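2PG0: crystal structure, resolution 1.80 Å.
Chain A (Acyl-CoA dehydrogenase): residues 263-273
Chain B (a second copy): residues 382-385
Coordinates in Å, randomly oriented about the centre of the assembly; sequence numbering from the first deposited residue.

Chain A, residues 263-273: MFSLTKQYVKQ
Chain B 382-385: QLDL

A lysine ammonium group can offer several protons at once, and a chain leaving a helix exposes acceptors well suited to receive them; the contact between two copies of this acyl-CoA dehydrogenase is a compact example. Chain A contributes a helix already under way at Met263(A), with phi/psi near -62/-45 through Tyr270(A). Chain B contributes the segment from Gln382(B) to Leu385(B), where a helix gives way to irregular chain: Leu383(B) is still at -78/-12, Asp384(B) swings to a positive phi at 59/91, and Leu385(B) has phi -130. This segment runs in toward the helix, from Gln382(B), out of reach and with its NE2 hydrogen-bonded elsewhere in the structure, to Leu385(B). The CA atoms nearest each other are those of Lys272(A) and Leu385(B), 6.5 Å apart, and 272 Å² is buried in total.

Within the helix, the amides of Thr267(A) through Gln273(A) are satisfied by the stretch itself. The N atoms of Thr267(A) through Lys272(A) bond, in order, to the O atoms of Met263(A) through Lys268(A), at 2.9 to 3.1 Å. The O of Met263(A) serves twice, accepting from Thr267(A) N at 3.1 Å and from Thr267(A) OG1 at 2.9 Å, which settles the m-rotamer hydroxyl on its own backbone. Gln273(A) N bonds to Tyr270(A) O at 3.1 Å and weakly to Gln269(A) O at 3.4 Å.

The four-residue spacing that builds these bonds also brings Phe264(A), Lys268(A) and Lys272(A) to chain B; the CA-to-CB bonds of the lysines point toward it, while that of Phe264(A) points sideways and its ring end comes nearer. Lys272(A), chi m, t, p, t, carries the polar chemistry. Its NZ donates to Asp384(B) O at 3.0 Å and, more weakly, to Asp384(B) OD2 at 3.4 Å, the latter contact also a salt bridge. Asp384(B), with chi1 t and chi2 36°, thus supplies both a backbone and a carboxylate acceptor to one ammonium group.

Lys268(A), chi t, t, p, t, shows the other use of a lysine. Its aliphatic part packs against chain B, with CG 3.9 Å from Leu385(B) CD2 and CD 4.2 Å from Leu383(B) O; its NZ makes no hydrogen bond to chain B's segment. Leu385(B), an m,t rotamer whose end approaches the helix more closely than its CA-to-CB direction suggests, also brings CD2 within 4.2 Å of Lys272(A) CG, so one methyl touches both lysine stems. Leu383(B), likewise m,t, points toward the helix and sets CD2 3.9 Å from Phe264(A) CZ. That methyl lies at the ring edge, near its plane, with Phe264(A) at chi1 176° and chi2 83°: an apolar contact two helical turns from Lys272(A).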

ATOM      1  N   MET A 263       4.222   4.013  20.287  1.00 11.10           N
ATOM      2  CA  MET A 263       5.103   4.476  19.216  1.00 10.32           C
ATOM      3  C   MET A 263       4.613   5.782  18.578  1.00 11.22           C
ATOM      4  O   MET A 263       5.423   6.655  18.229  1.00 11.96           O
ATOM      5  CB  MET A 263       5.312   3.367  18.170  1.00 10.11           C
ATOM      6  CG  MET A 263       6.289   2.286  18.648  1.00 10.13           C
ATOM      7  SD  MET A 263       6.693   0.993  17.419  1.00  6.80           S
ATOM      8  CE  MET A 263       5.128   0.122  17.356  1.00 11.41           C
ATOM      9  N   PHE A 264       3.293   5.923  18.447  1.00 11.58           N
ATOM     10  CA  PHE A 264       2.700   7.159  17.938  1.00 12.35           C
ATOM     11  C   PHE A 264       3.030   8.336  18.860  1.00 12.29           C
ATOM     12  O   PHE A 264       3.448   9.403  18.400  1.00 11.57           O
ATOM     13  CB  PHE A 264       1.184   7.003  17.765  1.00 12.88           C
ATOM     14  CG  PHE A 264       0.492   8.262  17.333  1.00 13.87           C
ATOM     15  CD1 PHE A 264       0.453   8.616  15.994  1.00 13.75           C
ATOM     16  CD2 PHE A 264      -0.104   9.104  18.273  1.00 15.22           C
ATOM     17  CE1 PHE A 264      -0.183   9.790  15.588  1.00 15.98           C
ATOM     18  CE2 PHE A 264      -0.740  10.286  17.878  1.00 16.40           C
ATOM     19  CZ  PHE A 264      -0.781  10.623  16.534  1.00 15.45           C
ATOM     20  N   SER A 265       2.857   8.123  20.162  1.00 12.94           N
ATOM     21  CA  SER A 265       3.140   9.161  21.156  1.00 13.91           C
ATOM     22  C   SER A 265       4.609   9.592  21.106  1.00 13.81           C
ATOM     23  O   SER A 265       4.911  10.784  21.141  1.00 13.93           O
ATOM     24  CB  SER A 265       2.758   8.693  22.561  1.00 14.41           C
ATOM     25  OG  SER A 265       3.024   9.726  23.503  1.00 17.37           O
ATOM     26  N   LEU A 266       5.511   8.621  21.006  1.00 13.40           N
ATOM     27  CA  LEU A 266       6.939   8.908  20.835  1.00 13.71           C
ATOM     28  C   LEU A 266       7.216   9.794  19.622  1.00 13.71           C
ATOM     29  O   LEU A 266       7.986  10.755  19.709  1.00 13.76           O
ATOM     30  CB  LEU A 266       7.730   7.608  20.695  1.00 13.80           C
ATOM     31  CG  LEU A 266       7.967   6.810  21.972  1.00 14.50           C
ATOM     32  CD1 LEU A 266       8.610   5.486  21.585  1.00 14.40           C
ATOM     33  CD2 LEU A 266       8.849   7.585  22.940  1.00 14.48           C
ATOM     34  N   THR A 267       6.590   9.461  18.494  1.00 13.40           N
ATOM     35  CA  THR A 267       6.844  10.153  17.231  1.00 13.33           C
ATOM     36  C   THR A 267       6.269  11.565  17.264  1.00 13.42           C
ATOM     37  O   THR A 267       6.937  12.525  16.860  1.00 13.22           O
ATOM     38  CB  THR A 267       6.240   9.379  16.041  1.00 13.48           C
ATOM     39  OG1 THR A 267       6.739   8.040  16.060  1.00 13.63           O
ATOM     40  CG2 THR A 267       6.608  10.032  14.717  1.00 13.09           C
ATOM     41  N   LYS A 268       5.043  11.684  17.756  1.00 13.77           N
ATOM     42  CA  LYS A 268       4.378  12.985  17.820  1.00 14.89           C
ATOM     43  C   LYS A 268       5.198  13.946  18.671  1.00 14.98           C
ATOM     44  O   LYS A 268       5.451  15.088  18.263  1.00 14.98           O
ATOM     45  CB  LYS A 268       2.966  12.847  18.384  1.00 15.02           C
ATOM     46  CG  LYS A 268       2.177  14.157  18.404  1.00 18.13           C
ATOM     47  CD  LYS A 268       0.693  13.906  18.655  1.00 22.86           C
ATOM     48  CE  LYS A 268       0.433  13.395  20.067  1.00 26.12           C
ATOM     49  NZ  LYS A 268      -0.940  12.798  20.222  1.00 29.65           N
ATOM     50  N   GLN A 269       5.621  13.472  19.843  1.00 15.10           N
ATOM     51  CA  GLN A 269       6.425  14.293  20.744  1.00 15.91           C
ATOM     52  C   GLN A 269       7.759  14.674  20.118  1.00 15.39           C
ATOM     53  O   GLN A 269       8.195  15.821  20.241  1.00 15.22           O
ATOM     54  CB  GLN A 269       6.608  13.611  22.105  1.00 16.37           C
ATOM     55  CG  GLN A 269       5.317  13.626  22.957  1.00 20.12           C
ATOM     56  CD  GLN A 269       4.571  14.975  22.915  1.00 24.70           C
ATOM     57  OE1 GLN A 269       5.133  16.028  23.254  1.00 27.70           O
ATOM     58  NE2 GLN A 269       3.300  14.943  22.498  1.00 25.47           N
ATOM     59  N   TYR A 270       8.392  13.732  19.422  1.00 14.89           N
ATOM     60  CA  TYR A 270       9.667  14.029  18.773  1.00 14.92           C
ATOM     61  C   TYR A 270       9.565  15.121  17.707  1.00 14.64           C
ATOM     62  O   TYR A 270      10.326  16.089  17.734  1.00 14.35           O
ATOM     63  CB  TYR A 270      10.328  12.775  18.184  1.00 15.35           C
ATOM     64  CG  TYR A 270      11.703  13.087  17.646  1.00 15.64           C
ATOM     65  CD1 TYR A 270      12.792  13.205  18.516  1.00 16.54           C
ATOM     66  CD2 TYR A 270      11.918  13.298  16.277  1.00 15.66           C
ATOM     67  CE1 TYR A 270      14.064  13.512  18.039  1.00 17.00           C
ATOM     68  CE2 TYR A 270      13.196  13.610  15.790  1.00 15.95           C
ATOM     69  CZ  TYR A 270      14.257  13.715  16.683  1.00 16.76           C
ATOM     70  OH  TYR A 270      15.528  14.027  16.241  1.00 18.00           O
ATOM     71  N   VAL A 271       8.635  14.962  16.767  1.00 14.52           N
ATOM     72  CA  VAL A 271       8.518  15.907  15.656  1.00 14.27           C
ATOM     73  C   VAL A 271       8.027  17.293  16.108  1.00 15.03           C
ATOM     74  O   VAL A 271       8.308  18.296  15.456  1.00 14.49           O
ATOM     75  CB  VAL A 271       7.672  15.349  14.464  1.00 14.53           C
ATOM     76  CG1 VAL A 271       8.339  14.114  13.859  1.00 13.18           C
ATOM     77  CG2 VAL A 271       6.219  15.057  14.884  1.00 13.59           C
ATOM     78  N   LYS A 272       7.326  17.342  17.240  1.00 15.62           N
ATOM     79  CA  LYS A 272       6.868  18.616  17.807  1.00 17.31           C
ATOM     80  C   LYS A 272       8.026  19.438  18.392  1.00 17.79           C
ATOM     81  O   LYS A 272       7.948  20.670  18.449  1.00 17.75           O
ATOM     82  CB  LYS A 272       5.769  18.389  18.853  1.00 16.95           C
ATOM     83  CG  LYS A 272       4.393  18.135  18.226  1.00 18.04           C
ATOM     84  CD  LYS A 272       3.296  17.973  19.276  1.00 19.22           C
ATOM     85  CE  LYS A 272       2.885  19.318  19.882  1.00 22.91           C
ATOM     86  NZ  LYS A 272       1.680  19.185  20.765  1.00 25.60           N
ATOM     87  N   GLN A 273       9.103  18.759  18.790  1.00 18.45           N
ATOM     88  CA  GLN A 273      10.254  19.430  19.413  1.00 19.74           C
ATOM     89  C   GLN A 273      11.476  19.565  18.496  1.00 19.68           C
ATOM     90  O   GLN A 273      12.417  20.297  18.815  1.00 20.33           O
ATOM     91  CB  GLN A 273      10.661  18.728  20.714  1.00 20.25           C
ATOM     92  CG  GLN A 273       9.547  18.520  21.740  1.00 24.44           C
ATOM     93  CD  GLN A 273       8.943  19.814  22.286  1.00 29.11           C
ATOM     94  OE1 GLN A 273       7.800  20.167  21.961  1.00 31.24           O
ATOM     95  NE2 GLN A 273       9.701  20.518  23.132  1.00 31.42           N
TER
ATOM     96  N   GLN B 382      -6.799  18.783  15.120  1.00 24.66           N
ATOM     97  CA  GLN B 382      -7.274  18.234  16.400  1.00 26.57           C
ATOM     98  C   GLN B 382      -6.179  17.494  17.185  1.00 27.34           C
ATOM     99  O   GLN B 382      -6.288  17.319  18.399  1.00 27.69           O
ATOM    100  CB  GLN B 382      -8.478  17.311  16.173  1.00 26.84           C
ATOM    101  CG  GLN B 382      -9.673  17.966  15.469  1.00 28.41           C
ATOM    102  CD  GLN B 382     -10.518  18.825  16.389  1.00 32.28           C
ATOM    103  OE1 GLN B 382     -10.548  20.048  16.255  1.00 34.06           O
ATOM    104  NE2 GLN B 382     -11.213  18.187  17.328  1.00 33.16           N
ATOM    105  N   LEU B 383      -5.121  17.067  16.496  1.00 28.35           N
ATOM    106  CA  LEU B 383      -3.993  16.404  17.158  1.00 29.38           C
ATOM    107  C   LEU B 383      -3.067  17.387  17.862  1.00 30.17           C
ATOM    108  O   LEU B 383      -2.197  16.971  18.629  1.00 30.31           O
ATOM    109  CB  LEU B 383      -3.169  15.577  16.158  1.00 29.34           C
ATOM    110  CG  LEU B 383      -3.719  14.236  15.672  1.00 29.07           C
ATOM    111  CD1 LEU B 383      -2.865  13.746  14.507  1.00 28.74           C
ATOM    112  CD2 LEU B 383      -3.746  13.210  16.800  1.00 28.84           C
ATOM    113  N   ASP B 384      -3.248  18.679  17.585  1.00 31.22           N
ATOM    114  CA  ASP B 384      -2.390  19.740  18.125  1.00 32.52           C
ATOM    115  C   ASP B 384      -0.917  19.546  17.734  1.00 33.04           C
ATOM    116  O   ASP B 384      -0.154  18.872  18.434  1.00 33.49           O
ATOM    117  CB  ASP B 384      -2.559  19.846  19.647  1.00 32.64           C
ATOM    118  CG  ASP B 384      -1.719  20.955  20.255  1.00 33.77           C
ATOM    119  OD1 ASP B 384      -1.560  22.013  19.613  1.00 34.90           O
ATOM    120  OD2 ASP B 384      -1.222  20.760  21.386  1.00 35.48           O
ATOM    121  N   LEU B 385      -0.531  20.148  16.609  1.00 33.62           N
ATOM    122  CA  LEU B 385       0.796  19.944  16.023  1.00 33.74           C
ATOM    123  C   LEU B 385       1.498  21.270  15.694  1.00 34.17           C
ATOM    124  O   LEU B 385       2.677  21.295  15.307  1.00 34.00           O
ATOM    125  CB  LEU B 385       0.691  19.061  14.767  1.00 33.74           C
ATOM    126  CG  LEU B 385       0.266  17.594  14.941  1.00 33.25           C
ATOM    127  CD1 LEU B 385      -0.006  16.925  13.597  1.00 32.92           C
ATOM    128  CD2 LEU B 385       1.313  16.810  15.719  1.00 32.84           C
TER